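Local coordinates for protein succinylglutamate desuccinylase (Vibrio parahaemolyticus, PDB 2BCO) that probably hydrolyses N-succinylglutamate to succinate and glutamate with one zinc ion per subunit, the last step of arginine breakdown by the AST pathway, at residues H97-L102 with P123-A128; N111-F116 with H151-C156; Y164-S169 with I310-R315; F273-D278 with R322-V327. All blocks are in the same frame, centred on the assembly; numbering follows the deposited sequence.

In the fold
Contact 2 holds the zinc ligand His155. The centre of contact 1 is about 12 Å from that of contact 2. The two touch where Glu126 and Leu127 pack on Leu115. Contact 3 lies 13 Å from contact 2, between centres. It joins the catalytic domain to the barrel-sandwich hybrid domain, and the side chain of Phe312 comes within about 8 Å of the zinc ion. The side chain of its Phe166 is about 3 Å from that of Glu219, the predicted active-site residue. Contact 4 is inside the hybrid domain, its centre 12 Å from that of contact 3. Paired strands 309-311 and 322-335 tie contacts 3 and 4. Contacts 1 and 4 are farthest apart, 28 Å between centres.

Contact 1. Residues H97-L102 with P123-A128; sequences HPESTL and PTKELA
Glu126 OE2 is held by two donors, the ring nitrogen of His97 and the backbone N of Leu108. The first is a His-carboxylate hydrogen bond within the zinc-dependent catalytic domain of the AspA/AstE family. His97 NE2 lies 2.6 Å from Glu126 OE2, and the bond is nearly straight at 163°. The oxygen sits at the edge of the imidazole, close to the ring plane. On the glutamate side the donor arrives on the anti side of the carboxylate, somewhat out of its plane. The ring and carboxylate planes are 59° apart. Glu126 reaches the ring by a bend in its side chain at chi2 (78°), which brings the carboxylate across from helix 125-141.

The other oxygen, OE1, takes the backbone N atoms of Glu109 and Glu110. The carboxylate thus has four donors and gathers the loop at 108-110 against the start of the helix. The many N-H groups would probably help a buried carboxylate keep its charge.

His97 stands just before helix 98-102, at its N-cap position, with left-handed backbone angles. One face of its ring is covered by Ser100 CB, which lies 3.6 Å above the plane, over the ring centre. Nearer the surface, Glu99 and Lys125 carry opposite charges, but Glu99 OE1 and Lys125 NZ are 4.8 Å apart and make no salt bridge. Helix 125-141 has its own N-cap in Thr124, whose OG1 accepts from Leu127 N at 3.0 Å.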
# COMPACT_ATOMS: atom_id res chain seq x y z
N HIS A 97 6.81 1.25 -11.91
CA HIS A 97 7.36 0.04 -12.53
C HIS A 97 6.58 -0.71 -13.62
O HIS A 97 6.41 -1.93 -13.54
CB HIS A 97 7.68 -0.96 -11.43
CG HIS A 97 8.99 -1.64 -11.62
ND1 HIS A 97 9.72 -1.53 -12.78
CD2 HIS A 97 9.72 -2.43 -10.80
CE1 HIS A 97 10.84 -2.21 -12.67
NE2 HIS A 97 10.87 -2.77 -11.46
N PRO A 98 6.13 -0.02 -14.67
CA PRO A 98 5.39 -0.72 -15.72
C PRO A 98 6.21 -1.81 -16.43
O PRO A 98 5.66 -2.77 -16.98
CB PRO A 98 4.96 0.40 -16.65
CG PRO A 98 6.06 1.42 -16.47
CD PRO A 98 6.25 1.41 -14.98
N GLU A 99 7.53 -1.68 -16.42
CA GLU A 99 8.35 -2.68 -17.09
C GLU A 99 8.20 -4.04 -16.42
O GLU A 99 8.20 -5.07 -17.08
CB GLU A 99 9.82 -2.25 -17.10
CG GLU A 99 10.72 -3.21 -17.86
CD GLU A 99 12.14 -2.70 -18.00
OE1 GLU A 99 12.98 -3.42 -18.57
OE2 GLU A 99 12.42 -1.56 -17.55
N SER A 100 8.05 -4.04 -15.09
CA SER A 100 7.91 -5.29 -14.36
C SER A 100 6.50 -5.88 -14.52
O SER A 100 6.30 -7.08 -14.39
CB SER A 100 8.23 -5.07 -12.88
OG SER A 100 8.30 -6.31 -12.19
N THR A 101 5.52 -5.02 -14.79
CA THR A 101 4.16 -5.48 -14.99
C THR A 101 4.12 -6.23 -16.32
O THR A 101 3.31 -7.14 -16.52
CB THR A 101 3.16 -4.31 -15.03
OG1 THR A 101 3.26 -3.56 -13.82
CG2 THR A 101 1.74 -4.81 -15.18
N LEU A 102 5.01 -5.85 -17.23
CA LEU A 102 5.09 -6.50 -18.54
C LEU A 102 5.78 -7.86 -18.43
O LEU A 102 5.39 -8.82 -19.09
CB LEU A 102 5.84 -5.60 -19.53
CG LEU A 102 5.11 -4.33 -19.95
CD1 LEU A 102 6.08 -3.40 -20.65
CD2 LEU A 102 3.93 -4.68 -20.87
N PRO A 123 23.37 -0.19 -7.18
CA PRO A 123 22.61 0.39 -8.28
C PRO A 123 21.74 -0.66 -8.97
O PRO A 123 22.26 -1.70 -9.38
CB PRO A 123 23.70 0.92 -9.22
CG PRO A 123 24.90 1.09 -8.32
CD PRO A 123 24.82 -0.12 -7.43
N THR A 124 20.44 -0.41 -9.09
CA THR A 124 19.51 -1.34 -9.75
C THR A 124 18.45 -0.54 -10.49
O THR A 124 18.31 0.66 -10.26
CB THR A 124 18.78 -2.28 -8.75
OG1 THR A 124 17.96 -1.51 -7.85
CG2 THR A 124 19.80 -3.11 -7.96
N LYS A 125 17.71 -1.18 -11.38
CA LYS A 125 16.65 -0.46 -12.10
C LYS A 125 15.67 0.09 -11.07
O LYS A 125 15.20 1.22 -11.18
CB LYS A 125 15.90 -1.39 -13.05
CG LYS A 125 16.69 -1.88 -14.24
CD LYS A 125 15.79 -2.62 -15.22
CE LYS A 125 16.59 -3.22 -16.38
NZ LYS A 125 17.41 -2.19 -17.07
N GLU A 126 15.36 -0.70 -10.05
CA GLU A 126 14.42 -0.27 -9.03
C GLU A 126 14.94 0.89 -8.16
O GLU A 126 14.15 1.72 -7.69
CB GLU A 126 14.02 -1.46 -8.16
CG GLU A 126 13.06 -2.45 -8.85
CD GLU A 126 13.74 -3.41 -9.84
OE1 GLU A 126 14.95 -3.68 -9.71
OE2 GLU A 126 13.04 -3.92 -10.75
N LEU A 127 16.26 0.97 -7.97
CA LEU A 127 16.82 2.05 -7.16
C LEU A 127 16.52 3.39 -7.81
O LEU A 127 16.04 4.33 -7.16
CB LEU A 127 18.34 1.88 -7.00
CG LEU A 127 18.97 2.24 -5.65
CD1 LEU A 127 20.42 2.70 -5.86
CD2 LEU A 127 18.19 3.34 -4.96
N ALA A 128 16.81 3.47 -9.11
CA ALA A 128 16.57 4.68 -9.88
C ALA A 128 15.10 5.05 -9.86
O ALA A 128 14.75 6.23 -9.81
CB ALA A 128 17.04 4.48 -11.32

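Contact 2. Residues N111-F116 with H151-C156; sequences NLNRLF and HLDLHC. With ZN (zinc ion), chain C.
The loop with Asn113 passes strand 151-156 at a distance, with Asn113 CA and Asp153 CA 10.4 Å apart, and the gap is bridged by side chains and one water. Strand 151-156 carries the zinc ligand His155, and the loop 111-116 lies in the second shell. Asn113 and Asp153 point at each other from opposite directions. Water 1 sits between them. It accepts from Asn113 ND2 at 2.9 Å and donates to Asp153 OD1 at 2.6 Å. The other end of the amide, OD1, accepts from Phe203 N, which, with the N-H to water 1, is consistent with the modelled amide orientation. Asn113 ND2 also packs obliquely near the imidazole of His155, 3.8 Å from CE1.

His155 binds the zinc ion through ND1 at 2.3 Å. Its CG lies anti to the carbonyl carbon (chi1 -62°), a turn that carries the ring off the strand to the metal. His63 and Glu66 complete the protein ligands. Water 2 lies a long 2.6 Å from the zinc ion and donates to Cys156 O at 3.3 Å. At the far nitrogen of the ring, His155 NE2 donates to Asp153 OD1. This hydrogen bond is modelled very short, and its exact length is doubtful. Asp153 OD2 is taken by Ser59 OG.

Asn111 serves the second zinc histidine: its OD1 accepts from His63 NE2. The same oxygen accepts from Asn113 N at 2.9 Å, forming an Asx turn. For His155 the acceptor is Asp153, less surely. Such second-shell acceptors would probably help fix the rotation of both rings.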
# COMPACT_ATOMS: atom_id res chain seq x y z
N ASN A 111 13.50 -5.92 -5.15
CA ASN A 111 12.19 -5.52 -4.62
C ASN A 111 12.16 -4.00 -4.46
O ASN A 111 12.84 -3.44 -3.60
CB ASN A 111 11.97 -6.18 -3.25
CG ASN A 111 10.57 -5.91 -2.67
OD1 ASN A 111 9.85 -5.02 -3.10
ND2 ASN A 111 10.21 -6.70 -1.68
N LEU A 112 11.35 -3.33 -5.26
CA LEU A 112 11.26 -1.87 -5.21
C LEU A 112 10.86 -1.35 -3.82
O LEU A 112 11.29 -0.28 -3.39
CB LEU A 112 10.25 -1.39 -6.26
CG LEU A 112 10.38 0.00 -6.88
CD1 LEU A 112 9.11 0.32 -7.66
CD2 LEU A 112 10.60 1.04 -5.82
N ASN A 113 10.04 -2.11 -3.10
CA ASN A 113 9.57 -1.66 -1.81
C ASN A 113 10.49 -1.88 -0.61
O ASN A 113 10.03 -1.93 0.53
CB ASN A 113 8.18 -2.24 -1.55
CG ASN A 113 7.26 -1.25 -0.89
OD1 ASN A 113 7.36 -0.04 -1.13
ND2 ASN A 113 6.34 -1.74 -0.08
N ARG A 114 11.79 -1.98 -0.87
CA ARG A 114 12.80 -2.14 0.16
C ARG A 114 13.87 -1.08 -0.05
O ARG A 114 14.85 -1.01 0.68
CB ARG A 114 13.44 -3.53 0.08
CG ARG A 114 12.71 -4.59 0.88
CD ARG A 114 13.17 -6.00 0.51
NE ARG A 114 12.35 -7.03 1.14
CZ ARG A 114 12.29 -8.30 0.75
NH1 ARG A 114 13.01 -8.71 -0.28
NH2 ARG A 114 11.50 -9.16 1.39
N LEU A 115 13.65 -0.23 -1.05
CA LEU A 115 14.63 0.79 -1.43
C LEU A 115 14.37 2.23 -1.04
O LEU A 115 15.01 3.12 -1.58
CB LEU A 115 14.82 0.72 -2.94
CG LEU A 115 15.12 -0.68 -3.48
CD1 LEU A 115 15.25 -0.65 -4.99
CD2 LEU A 115 16.41 -1.19 -2.84
N PHE A 116 13.45 2.47 -0.11
CA PHE A 116 13.16 3.84 0.30
C PHE A 116 13.84 4.28 1.60
O PHE A 116 13.72 5.45 1.96
CB PHE A 116 11.65 4.05 0.41
CG PHE A 116 10.95 4.02 -0.91
CD1 PHE A 116 10.97 5.13 -1.76
CD2 PHE A 116 10.32 2.85 -1.35
CE1 PHE A 116 10.37 5.08 -3.01
CE2 PHE A 116 9.71 2.80 -2.60
CZ PHE A 116 9.74 3.91 -3.44
N HIS A 151 -1.48 8.91 1.62
CA HIS A 151 -0.74 8.07 0.70
C HIS A 151 -1.24 6.65 0.85
O HIS A 151 -1.01 5.99 1.86
CB HIS A 151 0.77 8.11 0.94
CG HIS A 151 1.55 7.34 -0.08
ND1 HIS A 151 2.93 7.31 -0.10
CD2 HIS A 151 1.14 6.59 -1.13
CE1 HIS A 151 3.33 6.56 -1.11
NE2 HIS A 151 2.27 6.11 -1.76
N LEU A 152 -1.93 6.18 -0.18
CA LEU A 152 -2.46 4.83 -0.20
C LEU A 152 -1.69 4.05 -1.26
O LEU A 152 -1.86 4.28 -2.46
CB LEU A 152 -3.95 4.87 -0.53
CG LEU A 152 -4.98 5.22 0.55
CD1 LEU A 152 -4.47 6.31 1.47
CD2 LEU A 152 -6.25 5.68 -0.12
N ASP A 153 -0.82 3.15 -0.81
CA ASP A 153 -0.02 2.32 -1.71
C ASP A 153 -0.73 0.97 -1.87
O ASP A 153 -0.79 0.18 -0.92
CB ASP A 153 1.37 2.08 -1.12
CG ASP A 153 2.30 1.41 -2.11
OD1 ASP A 153 3.33 0.84 -1.70
OD2 ASP A 153 1.99 1.47 -3.31
N LEU A 154 -1.24 0.71 -3.07
CA LEU A 154 -2.01 -0.51 -3.32
C LEU A 154 -1.25 -1.75 -3.82
O LEU A 154 -0.64 -1.74 -4.90
CB LEU A 154 -3.14 -0.18 -4.29
CG LEU A 154 -3.80 1.18 -4.02
CD1 LEU A 154 -4.97 1.39 -4.99
CD2 LEU A 154 -4.29 1.23 -2.55
N HIS A 155 -1.32 -2.82 -3.03
CA HIS A 155 -0.65 -4.07 -3.34
C HIS A 155 -1.61 -5.26 -3.36
O HIS A 155 -2.83 -5.09 -3.21
CB HIS A 155 0.45 -4.32 -2.29
CG HIS A 155 1.52 -3.27 -2.29
ND1 HIS A 155 2.85 -3.55 -2.56
CD2 HIS A 155 1.47 -1.94 -2.08
CE1 HIS A 155 3.56 -2.44 -2.52
NE2 HIS A 155 2.74 -1.44 -2.23
N CYS A 156 -1.06 -6.45 -3.58
CA CYS A 156 -1.80 -7.71 -3.58
C CYS A 156 -0.90 -8.70 -2.85
O CYS A 156 0.32 -8.65 -3.00
CB CYS A 156 -2.04 -8.23 -5.00
SG CYS A 156 -3.17 -7.26 -5.96
ZN ZN C . 3.12 -5.79 -3.01
O HOH W 1 4.53 0.46 0.56
O HOH W 2 2.92 -7.67 -1.27

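Contact 3. Residues Y164-S169 with I310-R315; sequences YTFAVS and IVFPNR
Phe312 pushes the end of its ring between Phe166 and Val168, two side chains of strand 165-169 that point the same way. This is an apolar contact between the catalytic domain and the barrel-sandwich hybrid domain. Phe166 CE1 lies 3.9 Å from Phe312 CZ, and Phe166 CZ lies 4.0 Å from Phe312 CE2. Phe312 meets the edge of the Phe166 ring, near its plane, so the two rings do not stack face to face. Val168 CG2 lies at the edge of the Phe312 ring, 4.0 Å from CZ of Phe312.

Phe166 holds CG between its backbone N and carbonyl carbon (chi1 73°), which projects the ring from the strand toward the hybrid domain. Phe312 has left-handed backbone angles just past strand 309-311. Its CB leaves at an angle to the contact, and CG stands anti to the carbonyl carbon (chi1 -56°), which brings the ring across to Phe166. Val311 CG1 covers one face of the Phe312 ring, 3.4 Å above its plane and over the centre. The backbone N of Phe312 is held by Asn283 OD1.

Phe166 also meets Phe284 edge-to-face and touches Glu219, the predicted active-site residue. Strand 165-169 runs between strand 192-195, parallel to it, and strand 214-220, antiparallel to it. On the other side of the contact, strand 309-311 pairs antiparallel with strands 285-286 and 322-335.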
# COMPACT_ATOMS: atom_id res chain seq x y z
N TYR A 164 -8.80 -11.60 3.50
CA TYR A 164 -8.65 -11.37 2.06
C TYR A 164 -8.01 -10.00 1.81
O TYR A 164 -7.20 -9.84 0.89
CB TYR A 164 -10.00 -11.46 1.36
CG TYR A 164 -9.92 -11.22 -0.13
CD1 TYR A 164 -9.37 -12.17 -0.99
CD2 TYR A 164 -10.39 -10.03 -0.68
CE1 TYR A 164 -9.29 -11.93 -2.37
CE2 TYR A 164 -10.32 -9.78 -2.05
CZ TYR A 164 -9.77 -10.74 -2.90
OH TYR A 164 -9.72 -10.51 -4.25
N THR A 165 -8.41 -9.01 2.62
CA THR A 165 -7.85 -7.67 2.55
C THR A 165 -7.32 -7.28 3.93
O THR A 165 -7.89 -7.69 4.95
CB THR A 165 -8.89 -6.58 2.15
OG1 THR A 165 -9.97 -6.58 3.10
CG2 THR A 165 -9.43 -6.82 0.75
N PHE A 166 -6.23 -6.53 3.95
CA PHE A 166 -5.65 -6.04 5.19
C PHE A 166 -4.67 -4.93 4.85
O PHE A 166 -4.30 -4.77 3.69
CB PHE A 166 -5.00 -7.17 6.01
CG PHE A 166 -3.70 -7.69 5.47
CD1 PHE A 166 -2.48 -7.12 5.84
CD2 PHE A 166 -3.67 -8.83 4.66
CE1 PHE A 166 -1.26 -7.67 5.43
CE2 PHE A 166 -2.44 -9.39 4.24
CZ PHE A 166 -1.24 -8.80 4.64
N ALA A 167 -4.27 -4.15 5.84
CA ALA A 167 -3.36 -3.05 5.61
C ALA A 167 -2.27 -2.97 6.66
O ALA A 167 -2.40 -3.53 7.75
CB ALA A 167 -4.14 -1.73 5.56
N VAL A 168 -1.21 -2.25 6.32
CA VAL A 168 -0.09 -2.06 7.22
C VAL A 168 0.17 -0.57 7.41
O VAL A 168 0.38 0.15 6.44
CB VAL A 168 1.18 -2.73 6.66
CG1 VAL A 168 2.36 -2.45 7.58
CG2 VAL A 168 0.97 -4.23 6.53
N SER A 169 0.13 -0.13 8.67
CA SER A 169 0.36 1.27 9.00
C SER A 169 1.81 1.44 9.48
O SER A 169 2.21 0.85 10.49
CB SER A 169 -0.60 1.72 10.11
OG SER A 169 -0.34 3.06 10.48
N ILE A 310 1.54 -15.67 12.40
CA ILE A 310 2.71 -15.28 11.63
C ILE A 310 2.28 -14.50 10.39
O ILE A 310 1.29 -14.83 9.75
CB ILE A 310 3.54 -16.52 11.24
CG1 ILE A 310 4.88 -16.09 10.65
CG2 ILE A 310 2.76 -17.39 10.25
CD1 ILE A 310 5.91 -17.20 10.68
N VAL A 311 3.03 -13.44 10.06
CA VAL A 311 2.75 -12.61 8.89
C VAL A 311 4.02 -12.34 8.08
O VAL A 311 5.08 -12.08 8.64
CB VAL A 311 2.14 -11.24 9.32
CG1 VAL A 311 1.88 -10.38 8.11
CG2 VAL A 311 0.84 -11.46 10.07
N PHE A 312 3.91 -12.39 6.75
CA PHE A 312 5.07 -12.14 5.88
C PHE A 312 6.24 -13.09 6.15
O PHE A 312 7.34 -12.65 6.49
CB PHE A 312 5.58 -10.69 6.05
CG PHE A 312 4.54 -9.63 5.82
CD1 PHE A 312 4.41 -8.57 6.70
CD2 PHE A 312 3.69 -9.69 4.72
CE1 PHE A 312 3.46 -7.57 6.49
CE2 PHE A 312 2.73 -8.70 4.49
CZ PHE A 312 2.61 -7.64 5.37
N PRO A 313 6.03 -14.40 6.02
CA PRO A 313 7.14 -15.32 6.27
C PRO A 313 8.04 -15.39 5.04
O PRO A 313 7.56 -15.37 3.92
CB PRO A 313 6.45 -16.67 6.51
CG PRO A 313 5.01 -16.30 6.79
CD PRO A 313 4.76 -15.13 5.90
N ASN A 314 9.35 -15.47 5.25
CA ASN A 314 10.29 -15.56 4.14
C ASN A 314 11.58 -16.23 4.60
O ASN A 314 12.40 -15.61 5.29
CB ASN A 314 10.61 -14.16 3.60
CG ASN A 314 11.29 -14.20 2.24
OD1 ASN A 314 12.19 -15.01 2.00
ND2 ASN A 314 10.86 -13.32 1.34
N ARG A 315 11.75 -17.50 4.23
CA ARG A 315 12.92 -18.28 4.62
C ARG A 315 14.17 -17.98 3.78
O ARG A 315 15.28 -18.38 4.14
CB ARG A 315 12.60 -19.77 4.52
CG ARG A 315 12.28 -20.26 3.10
CD ARG A 315 11.65 -21.64 3.15
NE ARG A 315 11.38 -22.19 1.82
CZ ARG A 315 12.32 -22.64 0.99
NH1 ARG A 315 13.59 -22.60 1.34
NH2 ARG A 315 11.98 -23.12 -0.19

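Contact 4. Residues F273-D278 with R322-V327; sequences FDFMFD and RAALMV
Phe273 and Phe275 reach with their ring ends to two consecutive alanines, Ala323 and Ala324. The closest pair is Phe273 CZ with Ala323 CB, 3.5 Å apart. Phe275 CZ comes to 4.2 Å from the same CB and to 4.4 Å from Ala324 CB. The edge of the Phe275 ring also lies against Ala323 O. Ala323 CB meets the Phe273 ring obliquely, as Ala324 CB does the Phe275 ring.

The next shell explains why two neighbouring alanines serve one side. Ala323 and Ala324 both stand opposite Ile266 of strand 258-267, which is a classic beta bulge. Both methyl groups therefore point toward strand 273-275, where a regular strand would alternate. The carbonyl of Ala323 probably accepts from Asn314 N.

In strand 273-275, Phe273 has CG anti to the backbone N (chi1 178°), which extends the ring toward the bulge. Phe277 packs against Phe275: its CZ lies 3.2 Å above one face of the Phe275 ring, toward the rim. The strand is held by backbone bonds to strand 292-296. The axes of strands 273-275 and 322-327 come within 9.9 Å at an angle of 38°, consistent with two layers of the barrel-sandwich hybrid domain packing face to face.

No hydrogen bond crosses between the segments. The buried contact sets aromatic rings against methyl groups, so between these segments it probably rests on van der Waals packing and exclusion of water.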
# COMPACT_ATOMS: atom_id res chain seq x y z
N PHE A 273 18.35 -22.28 8.77
CA PHE A 273 17.10 -21.70 9.24
C PHE A 273 15.96 -22.21 8.35
O PHE A 273 16.14 -22.37 7.15
CB PHE A 273 17.22 -20.17 9.12
CG PHE A 273 15.98 -19.42 9.52
CD1 PHE A 273 15.83 -18.95 10.82
CD2 PHE A 273 14.97 -19.16 8.59
CE1 PHE A 273 14.69 -18.23 11.20
CE2 PHE A 273 13.83 -18.43 8.96
CZ PHE A 273 13.69 -17.96 10.26
N ASP A 274 14.80 -22.47 8.94
CA ASP A 274 13.66 -22.93 8.15
C ASP A 274 12.39 -22.99 8.98
O ASP A 274 12.42 -22.83 10.20
CB ASP A 274 13.94 -24.31 7.54
CG ASP A 274 13.25 -24.52 6.20
OD1 ASP A 274 12.23 -23.85 5.94
OD2 ASP A 274 13.72 -25.36 5.41
N PHE A 275 11.27 -23.21 8.31
CA PHE A 275 9.97 -23.30 8.96
C PHE A 275 9.43 -24.70 8.72
O PHE A 275 9.86 -25.37 7.79
CB PHE A 275 9.01 -22.28 8.36
CG PHE A 275 9.47 -20.86 8.49
CD1 PHE A 275 9.65 -20.28 9.75
CD2 PHE A 275 9.69 -20.08 7.35
CE1 PHE A 275 10.04 -18.95 9.87
CE2 PHE A 275 10.08 -18.75 7.47
CZ PHE A 275 10.25 -18.18 8.73
N MSE A 276 8.48 -25.14 9.53
CA MSE A 276 7.90 -26.46 9.36
C MSE A 276 6.75 -26.45 8.36
O MSE A 276 6.50 -27.46 7.69
CB MSE A 276 7.41 -27.01 10.70
CG MSE A 276 8.51 -27.12 11.74
SE MSE A 276 7.89 -27.98 13.37
CE MSE A 276 8.62 -29.75 13.09
N PHE A 277 6.06 -25.31 8.26
CA PHE A 277 4.95 -25.18 7.33
C PHE A 277 5.45 -25.05 5.89
O PHE A 277 6.62 -24.73 5.67
CB PHE A 277 4.07 -23.97 7.70
CG PHE A 277 4.84 -22.69 8.02
CD1 PHE A 277 5.50 -21.97 7.01
CD2 PHE A 277 4.92 -22.22 9.33
CE1 PHE A 277 6.22 -20.80 7.32
CE2 PHE A 277 5.63 -21.05 9.65
CZ PHE A 277 6.28 -20.34 8.64
N ASP A 278 4.57 -25.29 4.94
CA ASP A 278 4.91 -25.21 3.52
C ASP A 278 5.03 -23.78 3.04
O ASP A 278 4.61 -22.84 3.72
CB ASP A 278 3.85 -25.93 2.68
CG ASP A 278 3.93 -27.43 2.79
OD1 ASP A 278 3.06 -28.12 2.21
OD2 ASP A 278 4.86 -27.93 3.46
N ARG A 322 14.99 -9.68 8.80
CA ARG A 322 13.84 -10.31 9.43
C ARG A 322 13.20 -11.35 8.52
O ARG A 322 13.04 -11.12 7.32
CB ARG A 322 12.79 -9.28 9.85
CG ARG A 322 11.81 -8.82 8.78
CD ARG A 322 10.66 -8.10 9.47
NE ARG A 322 9.69 -7.50 8.55
CZ ARG A 322 9.00 -8.19 7.64
NH1 ARG A 322 9.17 -9.50 7.51
NH2 ARG A 322 8.13 -7.55 6.86
N ALA A 323 12.86 -12.50 9.10
CA ALA A 323 12.26 -13.60 8.37
C ALA A 323 10.75 -13.67 8.55
O ALA A 323 10.05 -14.31 7.76
CB ALA A 323 12.89 -14.90 8.80
N ALA A 324 10.24 -13.01 9.59
CA ALA A 324 8.80 -13.03 9.85
C ALA A 324 8.35 -12.07 10.94
O ALA A 324 9.14 -11.54 11.71
CB ALA A 324 8.36 -14.45 10.21
N LEU A 325 7.04 -11.87 10.98
CA LEU A 325 6.41 -11.00 11.96
C LEU A 325 5.44 -11.88 12.72
O LEU A 325 4.78 -12.73 12.14
CB LEU A 325 5.64 -9.89 11.25
CG LEU A 325 5.99 -8.42 11.51
CD1 LEU A 325 7.43 -8.26 11.99
CD2 LEU A 325 5.77 -7.63 10.22
N MSE A 326 5.39 -11.72 14.04
CA MSE A 326 4.45 -12.47 14.85
C MSE A 326 3.53 -11.37 15.36
O MSE A 326 3.99 -10.42 15.99
CB MSE A 326 5.16 -13.16 16.02
CG MSE A 326 6.15 -14.24 15.61
SE MSE A 326 5.30 -15.71 14.70
CE MSE A 326 4.85 -16.80 16.24
N VAL A 327 2.25 -11.49 15.07
CA VAL A 327 1.30 -10.48 15.48
C VAL A 327 0.16 -11.04 16.31
O VAL A 327 -0.03 -12.26 16.39
CB VAL A 327 0.71 -9.78 14.25
CG1 VAL A 327 1.85 -9.26 13.38
CG2 VAL A 327 -0.15 -10.76 13.46